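Glucose import ATP-binding protein GlcV (Sulfolobus solfataricus, PDB 1OXX) couples ATP hydrolysis to glucose uptake as the ATP-binding subunit of an archaeal ABC transporter. Local coordinates at residues K44-M48 with L195-H199; K83-Q89 with P159-D165. The protein carries 1 engineered substitution. All coordinates share one frame; numbering follows the deposited sequence. Where two conformers were deposited one is given.

Interaction 1 (K44-M48 with L195-H199)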
loop_
_atom_site.group_PDB
_atom_site.type_symbol
_atom_site.label_atom_id
_atom_site.label_comp_id
_atom_site.label_asym_id
_atom_site.label_seq_id
_atom_site.Cartn_x
_atom_site.Cartn_y
_atom_site.Cartn_z
ATOM N N LYS A 44 -1.868 9.474 -5.444
ATOM C CA LYS A 44 -0.653 8.871 -4.922
ATOM C C LYS A 44 0.486 9.053 -5.915
ATOM O O LYS A 44 1.610 9.320 -5.511
ATOM C CB LYS A 44 -0.859 7.383 -4.657
ATOM C CG LYS A 44 -1.791 7.072 -3.508
ATOM C CD LYS A 44 -1.954 5.553 -3.328
ATOM C CE LYS A 44 -2.780 4.940 -4.461
ATOM N NZ LYS A 44 -3.328 3.593 -4.110
ATOM N N THR A 45 0.211 8.875 -7.203
ATOM C CA THR A 45 1.237 9.044 -8.217
ATOM C C THR A 45 1.632 10.511 -8.299
ATOM O O THR A 45 2.809 10.819 -8.522
ATOM C CB THR A 45 0.738 8.511 -9.577
ATOM O OG1 THR A 45 0.753 7.079 -9.540
ATOM C CG2 THR A 45 1.672 8.902 -10.712
ATOM N N THR A 46 0.667 11.410 -8.115
ATOM C CA THR A 46 0.994 12.833 -8.090
ATOM C C THR A 46 1.996 13.098 -6.968
ATOM O O THR A 46 3.006 13.770 -7.162
ATOM C CB THR A 46 -0.257 13.663 -7.913
ATOM O OG1 THR A 46 -1.063 13.541 -9.096
ATOM C CG2 THR A 46 0.074 15.167 -7.809
ATOM N N PHE A 47 1.719 12.572 -5.785
ATOM C CA PHE A 47 2.651 12.713 -4.672
ATOM C C PHE A 47 4.020 12.166 -5.051
ATOM O O PHE A 47 5.044 12.807 -4.845
ATOM C CB PHE A 47 2.131 11.968 -3.438
ATOM C CG PHE A 47 3.021 12.082 -2.230
ATOM C CD1 PHE A 47 3.037 13.236 -1.469
ATOM C CD2 PHE A 47 3.836 11.035 -1.850
ATOM C CE1 PHE A 47 3.859 13.342 -0.348
ATOM C CE2 PHE A 47 4.648 11.140 -0.731
ATOM C CZ PHE A 47 4.661 12.293 0.015
ATOM N N MET A 48 4.039 10.984 -5.645
ATOM C CA MET A 48 5.304 10.382 -5.984
ATOM C C MET A 48 6.076 11.206 -7.009
ATOM O O MET A 48 7.308 11.325 -6.951
ATOM C CB MET A 48 5.073 8.969 -6.514
ATOM C CG MET A 48 6.393 8.255 -6.811
ATOM S SD MET A 48 6.594 6.586 -6.184
ATOM C CE MET A 48 7.154 6.939 -4.550
ATOM N N LEU A 195 10.396 5.027 -0.433
ATOM C CA LEU A 195 9.007 5.442 -0.429
ATOM C C LEU A 195 8.291 4.548 -1.434
ATOM O O LEU A 195 8.683 4.478 -2.608
ATOM C CB LEU A 195 8.834 6.901 -0.838
ATOM C CG LEU A 195 7.401 7.427 -0.997
ATOM C CD1 LEU A 195 6.652 7.421 0.311
ATOM C CD2 LEU A 195 7.396 8.833 -1.601
ATOM N N VAL A 196 7.240 3.888 -0.976
ATOM C CA VAL A 196 6.454 3.015 -1.845
ATOM C C VAL A 196 5.013 3.468 -1.794
ATOM O O VAL A 196 4.475 3.727 -0.714
ATOM C CB VAL A 196 6.580 1.541 -1.440
ATOM C CG1 VAL A 196 6.152 1.339 -0.008
ATOM C CG2 VAL A 196 5.741 0.635 -2.370
ATOM N N VAL A 197 4.397 3.605 -2.960
ATOM C CA VAL A 197 2.976 3.903 -3.024
ATOM C C VAL A 197 2.304 2.755 -3.755
ATOM O O VAL A 197 2.835 2.228 -4.739
ATOM C CB VAL A 197 2.646 5.259 -3.685
ATOM C CG1 VAL A 197 3.483 6.368 -3.077
ATOM C CG2 VAL A 197 2.842 5.196 -5.180
ATOM N N SER A 198 1.124 2.349 -3.280
ATOM C CA SER A 198 0.433 1.216 -3.860
ATOM C C SER A 198 -1.026 1.200 -3.442
ATOM O O SER A 198 -1.388 1.842 -2.457
ATOM C CB SER A 198 1.075 -0.101 -3.392
ATOM O OG SER A 198 0.499 -1.239 -4.005
ATOM N N HIS A 199 -1.814 0.495 -4.243
ATOM C CA HIS A 199 -3.224 0.227 -3.982
ATOM C C HIS A 199 -3.338 -1.032 -3.125
ATOM O O HIS A 199 -4.370 -1.262 -2.462
ATOM C CB HIS A 199 -3.955 -0.014 -5.309
ATOM C CG HIS A 199 -3.595 -1.311 -5.960
ATOM N ND1 HIS A 199 -2.356 -1.544 -6.517
ATOM C CD2 HIS A 199 -4.299 -2.457 -6.116
ATOM C CE1 HIS A 199 -2.315 -2.775 -6.997
ATOM N NE2 HIS A 199 -3.483 -3.349 -6.769
HETATM O O HOH W 1 -3.661 2.051 -1.623
#

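Interaction 2 (K83-Q89 with P159-D165)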
loop_
_atom_site.group_PDB
_atom_site.type_symbol
_atom_site.label_atom_id
_atom_site.label_comp_id
_atom_site.label_asym_id
_atom_site.label_seq_id
_atom_site.Cartn_x
_atom_site.Cartn_y
_atom_site.Cartn_z
ATOM N N LYS A 83 19.459 12.368 -6.481
ATOM C CA LYS A 83 19.939 11.063 -6.029
ATOM C C LYS A 83 18.804 10.071 -5.776
ATOM O O LYS A 83 18.739 9.421 -4.736
ATOM C CB LYS A 83 20.880 11.175 -4.830
ATOM C CG LYS A 83 22.134 12.004 -5.132
ATOM C CD LYS A 83 23.348 11.520 -4.357
ATOM C CE LYS A 83 24.109 10.458 -5.139
ATOM N NZ LYS A 83 25.541 10.386 -4.738
ATOM N N ILE A 84 17.940 9.968 -6.769
ATOM C CA ILE A 84 16.765 9.112 -6.731
ATOM C C ILE A 84 16.859 7.972 -7.729
ATOM O O ILE A 84 17.455 8.125 -8.809
ATOM C CB ILE A 84 15.508 9.912 -7.037
ATOM C CG1 ILE A 84 15.322 11.006 -5.998
ATOM C CG2 ILE A 84 14.287 9.017 -7.029
ATOM C CD1 ILE A 84 14.147 11.917 -6.287
ATOM N N GLY A 85 16.339 6.833 -7.329
ATOM C CA GLY A 85 16.141 5.696 -8.207
ATOM C C GLY A 85 14.648 5.445 -8.271
ATOM O O GLY A 85 13.986 5.424 -7.231
ATOM N N MET A 86 14.121 5.276 -9.476
ATOM C CA MET A 86 12.685 5.112 -9.672
ATOM C C MET A 86 12.335 3.748 -10.259
ATOM O O MET A 86 12.906 3.352 -11.277
ATOM C CB MET A 86 12.164 6.198 -10.616
ATOM C CG MET A 86 12.208 7.601 -10.038
ATOM S SD MET A 86 11.851 8.887 -11.253
ATOM C CE MET A 86 13.358 8.855 -12.208
ATOM N N VAL A 87 11.389 3.059 -9.631
ATOM C CA VAL A 87 10.829 1.812 -10.149
ATOM C C VAL A 87 9.351 2.104 -10.229
ATOM O O VAL A 87 8.650 2.023 -9.221
ATOM C CB VAL A 87 11.038 0.633 -9.231
ATOM C CG1 VAL A 87 10.381 -0.595 -9.826
ATOM C CG2 VAL A 87 12.525 0.400 -9.010
ATOM N N PHE A 88 8.898 2.471 -11.414
ATOM C CA PHE A 88 7.523 2.912 -11.611
ATOM C C PHE A 88 6.891 2.007 -12.637
ATOM O O PHE A 88 7.459 1.786 -13.702
ATOM C CB PHE A 88 7.471 4.341 -12.157
ATOM C CG PHE A 88 7.895 5.425 -11.192
ATOM C CD1 PHE A 88 8.153 5.170 -9.860
ATOM C CD2 PHE A 88 8.024 6.729 -11.651
ATOM C CE1 PHE A 88 8.517 6.189 -9.010
ATOM C CE2 PHE A 88 8.393 7.748 -10.798
ATOM C CZ PHE A 88 8.629 7.479 -9.482
ATOM N N GLN A 89 5.693 1.529 -12.347
ATOM C CA GLN A 89 5.002 0.651 -13.281
ATOM C C GLN A 89 4.924 1.305 -14.663
ATOM O O GLN A 89 5.030 0.625 -15.687
ATOM C CB GLN A 89 3.606 0.303 -12.763
ATOM C CG GLN A 89 2.864 -0.672 -13.677
ATOM C CD GLN A 89 1.578 -1.210 -13.075
ATOM O OE1 GLN A 89 1.335 -2.419 -13.105
ATOM N NE2 GLN A 89 0.747 -0.320 -12.540
ATOM N N PRO A 159 21.764 5.788 -5.680
ATOM C CA PRO A 159 20.841 6.759 -5.111
ATOM C C PRO A 159 20.796 6.750 -3.593
ATOM O O PRO A 159 21.264 5.816 -2.945
ATOM C CB PRO A 159 19.492 6.272 -5.620
ATOM C CG PRO A 159 19.643 4.864 -5.930
ATOM C CD PRO A 159 21.090 4.573 -6.145
ATOM N N SER A 160 20.220 7.808 -3.045
ATOM C CA SER A 160 19.962 7.937 -1.618
ATOM C C SER A 160 18.509 7.621 -1.289
ATOM O O SER A 160 18.196 7.341 -0.151
ATOM C CB SER A 160 20.248 9.366 -1.168
ATOM O OG SER A 160 21.637 9.667 -1.244
ATOM N N LEU A 161 17.655 7.648 -2.306
ATOM C CA LEU A 161 16.220 7.467 -2.173
ATOM C C LEU A 161 15.728 6.560 -3.289
ATOM O O LEU A 161 16.034 6.777 -4.458
ATOM C CB LEU A 161 15.534 8.824 -2.280
ATOM C CG LEU A 161 14.010 8.862 -2.327
ATOM C CD1 LEU A 161 13.410 8.257 -1.045
ATOM C CD2 LEU A 161 13.522 10.300 -2.546
ATOM N N LEU A 162 14.990 5.528 -2.916
ATOM C CA LEU A 162 14.393 4.623 -3.879
ATOM C C LEU A 162 12.883 4.846 -3.834
ATOM O O LEU A 162 12.280 4.730 -2.781
ATOM C CB LEU A 162 14.713 3.180 -3.522
ATOM C CG LEU A 162 14.188 2.110 -4.488
ATOM C CD1 LEU A 162 14.741 2.318 -5.899
ATOM C CD2 LEU A 162 14.546 0.712 -3.957
ATOM N N LEU A 163 12.306 5.160 -4.985
ATOM C CA LEU A 163 10.882 5.464 -5.118
ATOM C C LEU A 163 10.212 4.353 -5.920
ATOM O O LEU A 163 10.623 4.068 -7.034
ATOM C CB LEU A 163 10.686 6.774 -5.860
ATOM C CG LEU A 163 11.345 8.011 -5.277
ATOM C CD1 LEU A 163 11.100 9.282 -6.123
ATOM C CD2 LEU A 163 10.819 8.241 -3.866
ATOM N N LEU A 164 9.163 3.771 -5.357
ATOM C CA LEU A 164 8.439 2.660 -5.966
ATOM C C LEU A 164 6.968 3.035 -6.092
ATOM O O LEU A 164 6.322 3.389 -5.116
ATOM C CB LEU A 164 8.561 1.414 -5.104
ATOM C CG LEU A 164 9.968 0.940 -4.738
ATOM C CD1 LEU A 164 9.890 -0.201 -3.722
ATOM C CD2 LEU A 164 10.769 0.527 -5.964
ATOM N N ASP A 165 6.457 2.974 -7.308
ATOM C CA ASP A 165 5.057 3.254 -7.583
ATOM C C ASP A 165 4.477 2.011 -8.253
ATOM O O ASP A 165 4.800 1.720 -9.408
ATOM C CB ASP A 165 4.928 4.464 -8.505
ATOM C CG ASP A 165 3.486 4.904 -8.715
ATOM O OD1 ASP A 165 2.559 4.096 -8.484
ATOM O OD2 ASP A 165 3.204 6.058 -9.113
#

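Interaction 1 (K44-M48 with L195-H199)
Lys44 reaches from helix 41-52 along strand 193-198 to the backbone of Ser198, and this is the polar half of the contact. CG lies anti to the carbonyl carbon (chi1 -69°) and the chain bends at chi3, which carries NZ to 3.1 Å from Ser198 O in a weak hydrogen bond. A water also accepts from NZ at 2.9 Å. The stronger partner of the amine is Gly38 O in the P-loop. His199 lies just beyond: its CA is 3.4 Å from Lys44 NZ, while the imidazole turns away and its ND1 is hydrogen-bonded to Glu166 OE2.

The apolar half lies further along the helix. Phe47 sets CE2 obliquely against CD2 of Leu195, 3.7 Å away. In one of its two deposited conformers, Met48 folds its methyl CE to 3.5 Å from Leu195 CD2 and 4.0 Å from Val197 CG1. At the root of the lysine, CB rests against Val197 CB.

Cutting Lys44 back to an alanine is likely to deprive the carbonyls of Gly38 and Ser198 of their amine partner and open a gap along the backbone of Ser198.

This is a Walker A helix packed on the central sheet of a P-loop NTPase. Apolar side chains seat the helix on the strand, while the lysine amine, inferred to bind ATP, is held mainly by Gly38 O, with a water and a weak bond to Ser198 O besides.

Interaction 2 (K83-Q89 with P159-D165)
Ile84 places CG1 beside its backbone N (chi1 -61°) and CG2 on the far side from that N, while Leu163 carries CG beside its own N (chi1 -57°). These rotamers bring Ile84 CG2 and Leu163 CD1 together at a tight 3.3 Å, the two side chains crossing at a slant. Phe88 swings its ring beside the backbone N (chi1 -70°), bringing CD1 to 3.6 Å from Asp165 CB and CE1 near Leu163 CB. Met86 CB covers the centre of one ring face, and the carboxylate of Asp165 stands steeply to the ring plane. Ile84, Met86, Phe88, Leu161, Leu163 and Asp165 share this face of the sheet, where helix 41-52 packs on Met86, Leu161 and Leu163.

On the other face Val87 lies side by side with Leu164, which is modelled in two conformers. Pro159 CB lies against Gly85 N, 3.6 Å away.

Between the faces runs a regular parallel ladder. Gly85 N gives to Leu161 O at 2.9 Å and Gly85 O takes Leu163 N at 2.8 Å, both nearly straight. Val87 repeats the pattern, with N on Leu163 O and O accepting from Asp165 N at 3.1 Å. Gln89 N on Asp165 O closes the far end. At the near end Lys83 O takes two donors, Ser160 N at 2.8 Å and Leu161 N at 3.2 Å.

The ladder joins 84-88, the outermost strand of the sheet within this chain, to what is, by sequence, the Walker B strand of an ABC ATPase. It fixes the backbone of Asp165, whose OD2 bonds Thr45, at the strand end and, through Gln89 N on Asp165 O, the start of the loop with Gln89, inferred to bind ATP.

Overall arrangement
Interactions 1 and 2 share the central sheet of the ATPase domain, where strands 193-198 and 161-165 are neighbours; their centres lie 11 Å apart. The strands are joined by Leu164 N and Leu195 O, 2.9 Å apart and probably hydrogen-bonded. A second tie links the helix of interaction 1 to the strand end of interaction 2: Thr45 OG1 stands 2.7 Å from Asp165 OD2, so the Walker A and Walker B elements meet directly. Lys44, Thr45, Gln89 and Glu166, all inferred to bind ATP, lie around the C-terminal ends of the parallel strands. His199 of interaction 1 belongs to the same region, its side chain about 7 Å from that of Gln89.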